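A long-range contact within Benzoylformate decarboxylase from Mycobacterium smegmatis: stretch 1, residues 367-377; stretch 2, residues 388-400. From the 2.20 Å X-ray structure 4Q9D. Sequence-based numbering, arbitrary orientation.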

# COMPACT_ATOMS: atom_id res chain seq x y z
N VAL B 367 38.21 -23.22 -23.81
CA VAL B 367 38.14 -24.30 -22.81
C VAL B 367 36.73 -24.64 -22.29
O VAL B 367 36.53 -25.68 -21.66
CB VAL B 367 39.09 -24.06 -21.61
CG1 VAL B 367 40.50 -23.72 -22.10
CG2 VAL B 367 38.59 -22.92 -20.77
N LYS B 368 35.77 -23.76 -22.51
CA LYS B 368 34.42 -24.02 -22.00
C LYS B 368 33.82 -25.32 -22.54
O LYS B 368 33.72 -25.52 -23.76
CB LYS B 368 33.49 -22.83 -22.31
CG LYS B 368 32.07 -23.09 -21.91
CD LYS B 368 31.23 -21.85 -22.11
CE LYS B 368 30.90 -21.66 -23.58
NZ LYS B 368 29.91 -22.70 -23.98
N PRO B 369 33.40 -26.23 -21.65
CA PRO B 369 32.70 -27.41 -22.15
C PRO B 369 31.46 -26.98 -22.93
O PRO B 369 30.81 -25.97 -22.61
CB PRO B 369 32.30 -28.17 -20.88
CG PRO B 369 33.25 -27.72 -19.87
CD PRO B 369 33.58 -26.27 -20.19
N ASP B 370 31.14 -27.75 -23.95
CA ASP B 370 30.03 -27.44 -24.83
C ASP B 370 28.67 -27.37 -24.09
O ASP B 370 27.82 -26.56 -24.44
CB ASP B 370 30.03 -28.44 -26.00
CG ASP B 370 28.94 -28.13 -27.03
OD1 ASP B 370 28.00 -28.95 -27.15
OD2 ASP B 370 29.03 -27.07 -27.70
N ASP B 371 28.49 -28.19 -23.06
CA ASP B 371 27.22 -28.25 -22.32
C ASP B 371 27.23 -27.41 -21.04
O ASP B 371 26.33 -27.54 -20.23
CB ASP B 371 26.87 -29.70 -21.95
CG ASP B 371 27.92 -30.33 -21.05
OD1 ASP B 371 29.00 -29.72 -20.87
OD2 ASP B 371 27.68 -31.45 -20.52
N ALA B 372 28.25 -26.57 -20.85
CA ALA B 372 28.31 -25.72 -19.67
C ALA B 372 27.20 -24.65 -19.67
O ALA B 372 26.75 -24.21 -20.72
CB ALA B 372 29.69 -25.05 -19.54
N ALA B 373 26.77 -24.25 -18.48
CA ALA B 373 25.87 -23.10 -18.36
C ALA B 373 26.72 -21.85 -18.14
O ALA B 373 27.75 -21.88 -17.46
CB ALA B 373 24.89 -23.29 -17.21
N VAL B 374 26.29 -20.74 -18.73
CA VAL B 374 27.00 -19.50 -18.52
C VAL B 374 26.12 -18.57 -17.66
O VAL B 374 24.93 -18.41 -17.97
CB VAL B 374 27.34 -18.81 -19.87
CG1 VAL B 374 27.80 -17.35 -19.64
CG2 VAL B 374 28.44 -19.60 -20.60
N VAL B 375 26.69 -18.00 -16.60
CA VAL B 375 26.00 -16.94 -15.83
C VAL B 375 26.76 -15.63 -16.06
O VAL B 375 27.98 -15.60 -15.93
CB VAL B 375 25.96 -17.25 -14.31
CG1 VAL B 375 25.35 -16.08 -13.55
CG2 VAL B 375 25.15 -18.51 -14.06
N MET B 376 26.04 -14.56 -16.41
CA MET B 376 26.71 -13.33 -16.83
C MET B 376 26.37 -12.18 -15.89
O MET B 376 25.20 -11.91 -15.64
CB MET B 376 26.25 -12.92 -18.24
CG MET B 376 26.77 -11.52 -18.67
SD MET B 376 28.59 -11.54 -18.89
CE MET B 376 28.80 -10.15 -20.02
N GLU B 377 27.40 -11.50 -15.40
CA GLU B 377 27.23 -10.31 -14.57
C GLU B 377 28.45 -9.41 -14.74
O GLU B 377 29.26 -9.27 -13.83
CB GLU B 377 27.05 -10.70 -13.11
CG GLU B 377 26.52 -9.57 -12.23
CD GLU B 377 25.74 -10.09 -11.04
OE1 GLU B 377 26.27 -10.03 -9.91
OE2 GLU B 377 24.59 -10.55 -11.23
N TRP B 388 32.45 -14.14 -28.24
CA TRP B 388 33.16 -15.40 -28.01
C TRP B 388 32.35 -16.54 -27.38
O TRP B 388 32.76 -17.69 -27.48
CB TRP B 388 34.39 -15.13 -27.14
CG TRP B 388 35.44 -14.31 -27.86
CD1 TRP B 388 35.80 -13.01 -27.60
CD2 TRP B 388 36.27 -14.75 -28.95
NE1 TRP B 388 36.81 -12.62 -28.47
CE2 TRP B 388 37.11 -13.67 -29.30
CE3 TRP B 388 36.38 -15.95 -29.66
CZ2 TRP B 388 38.05 -13.76 -30.34
CZ3 TRP B 388 37.32 -16.04 -30.69
CH2 TRP B 388 38.14 -14.94 -31.01
N LEU B 389 31.23 -16.25 -26.72
CA LEU B 389 30.50 -17.33 -26.05
C LEU B 389 29.05 -17.40 -26.48
O LEU B 389 28.15 -17.17 -25.67
CB LEU B 389 30.57 -17.20 -24.53
CG LEU B 389 31.92 -17.11 -23.84
CD1 LEU B 389 31.72 -17.06 -22.31
CD2 LEU B 389 32.80 -18.31 -24.21
N PRO B 390 28.81 -17.74 -27.76
CA PRO B 390 27.41 -17.83 -28.20
C PRO B 390 26.70 -18.93 -27.43
O PRO B 390 27.30 -19.96 -27.09
CB PRO B 390 27.51 -18.22 -29.68
CG PRO B 390 28.92 -18.82 -29.84
CD PRO B 390 29.77 -18.05 -28.85
N THR B 391 25.43 -18.70 -27.14
CA THR B 391 24.63 -19.71 -26.46
C THR B 391 24.04 -20.64 -27.52
O THR B 391 23.33 -20.18 -28.42
CB THR B 391 23.48 -19.05 -25.71
OG1 THR B 391 24.03 -18.12 -24.78
CG2 THR B 391 22.64 -20.08 -24.97
N THR B 392 24.30 -21.94 -27.38
CA THR B 392 23.89 -22.88 -28.42
C THR B 392 23.01 -23.99 -27.84
O THR B 392 22.57 -24.84 -28.57
CB THR B 392 25.14 -23.50 -29.11
OG1 THR B 392 25.97 -24.13 -28.13
CG2 THR B 392 25.97 -22.42 -29.81
N HIS B 393 22.75 -23.97 -26.53
CA HIS B 393 21.85 -24.94 -25.92
C HIS B 393 20.75 -24.24 -25.10
O HIS B 393 20.95 -23.14 -24.57
CB HIS B 393 22.62 -25.90 -25.02
CG HIS B 393 23.59 -26.78 -25.76
ND1 HIS B 393 24.65 -26.28 -26.49
CD2 HIS B 393 23.66 -28.13 -25.86
CE1 HIS B 393 25.33 -27.28 -27.01
NE2 HIS B 393 24.75 -28.41 -26.65
N PRO B 394 19.59 -24.90 -24.95
CA PRO B 394 18.56 -24.29 -24.10
C PRO B 394 18.98 -24.27 -22.63
O PRO B 394 19.84 -25.04 -22.20
CB PRO B 394 17.33 -25.19 -24.31
CG PRO B 394 17.93 -26.54 -24.69
CD PRO B 394 19.17 -26.20 -25.51
N ALA B 395 18.38 -23.37 -21.86
CA ALA B 395 18.62 -23.29 -20.42
C ALA B 395 20.11 -23.26 -20.07
O ALA B 395 20.54 -23.91 -19.13
CB ALA B 395 17.90 -24.44 -19.68
N SER B 396 20.90 -22.48 -20.82
CA SER B 396 22.34 -22.51 -20.62
C SER B 396 22.94 -21.13 -20.51
O SER B 396 24.16 -20.97 -20.57
CB SER B 396 23.03 -23.30 -21.74
OG SER B 396 22.57 -24.64 -21.73
N PHE B 397 22.07 -20.14 -20.36
CA PHE B 397 22.49 -18.77 -20.16
C PHE B 397 21.55 -18.14 -19.14
O PHE B 397 20.32 -18.29 -19.26
CB PHE B 397 22.41 -17.93 -21.44
CG PHE B 397 22.80 -16.51 -21.23
CD1 PHE B 397 24.14 -16.13 -21.32
CD2 PHE B 397 21.85 -15.56 -20.86
CE1 PHE B 397 24.53 -14.80 -21.07
CE2 PHE B 397 22.22 -14.24 -20.63
CZ PHE B 397 23.57 -13.85 -20.74
N PHE B 398 22.11 -17.45 -18.15
CA PHE B 398 21.31 -16.75 -17.13
C PHE B 398 21.95 -15.42 -16.74
O PHE B 398 23.17 -15.33 -16.56
CB PHE B 398 21.20 -17.60 -15.86
CG PHE B 398 20.65 -18.99 -16.10
CD1 PHE B 398 19.29 -19.26 -15.91
CD2 PHE B 398 21.49 -20.02 -16.51
CE1 PHE B 398 18.77 -20.55 -16.12
CE2 PHE B 398 20.98 -21.32 -16.73
CZ PHE B 398 19.61 -21.58 -16.54
N ALA B 399 21.13 -14.39 -16.62
CA ALA B 399 21.56 -13.12 -16.04
C ALA B 399 20.41 -12.52 -15.22
O ALA B 399 19.25 -12.95 -15.35
CB ALA B 399 22.00 -12.14 -17.12
N THR B 400 20.76 -11.54 -14.39
CA THR B 400 19.80 -10.86 -13.52
C THR B 400 18.50 -10.52 -14.24
O THR B 400 18.52 -9.94 -15.34
CB THR B 400 20.39 -9.58 -12.93
OG1 THR B 400 19.33 -8.85 -12.29
CG2 THR B 400 21.03 -8.69 -14.05
O HOH W 1 26.95 -30.78 -25.72
O HOH W 2 23.82 -26.98 -20.63
O HOH W 3 23.46 -11.26 -13.47

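Two neighbouring strands of a parallel sheet form the heart of this contact, with apolar side chains packed on both faces and a looser, partly water-mediated polar fringe where the chains lead into the strands. The strand axes approach to 4.8 Å and their N-to-C directions differ by 22°. Three backbone hydrogen bonds join them: Val 374 N donates to Ser 396 O (2.8 Å, nearly straight at 172°), Phe 398 N donates to Val 374 O (3.0 Å), and Met 376 N donates to Phe 398 O (3.0 Å). Val 374 thus uses both its N and its O, reaching Ser 396 and Phe 398 on either side of its bridge partner Phe 397, as parallel pairing requires; Phe 398 does the same toward Val 374 and Met 376, around Val 375. The same carbonyls also receive CA-H...O contacts, from Phe 397 CA to Val 374 O and from Val 375 CA to Phe 398 O, each 3.3 Å.

Side chains alternate between the faces. On one, Val 374 CG1 lies 4.2 Å from Phe 397 CD1, and Val 374 CG2 lies 4.5 Å from Leu 389 CD1. With chi1 at t, the ring end of Phe 397 comes nearer the first stretch, and Phe 397 CZ lies 3.8 Å from Met 376 CB; the far end of Met 376 leads away. On the other face, Val 375 CG2 sits 4.4 Å from Phe 398 CB, and Ala 373 CB meets the edge of the Phe 398 ring, 4.4 Å from CE2. Outside the sheet, the Lys 368 side chain starts extended (chi1 and chi2 t) and bends at chi3 (p), and Lys 368 CE lies 3.9 Å from Leu 389 CD2.

Before the strands the contact turns polar. Asp 370 lies within a type I turn from Pro 369 to Ala 372, closed by Ala 372 N donating to Pro 369 O (3.2 Å). Asp 370 OD1 comes 3.2 Å from His 393 CE1 and 3.3 Å from His 393 NE2, but the geometry is too poor for a hydrogen bond. A water instead donates to Asp 370 OD1 (2.5 Å) and makes a weak 3.4 Å bond to His 393 NE2. His 393 ND1 is hydrogen-bonded to Thr 392 OG1 (3.0 Å). A second water donates to both Asp 371 O (2.6 Å) and Ser 396 OG (2.9 Å); Ser 396 OG itself donates to Pro 394 O (2.8 Å). Beyond the last direct backbone bond, a third water donates to Met 376 O (2.9 Å) and accepts from Thr 400 N (2.9 Å), carrying the link between the backbones onward.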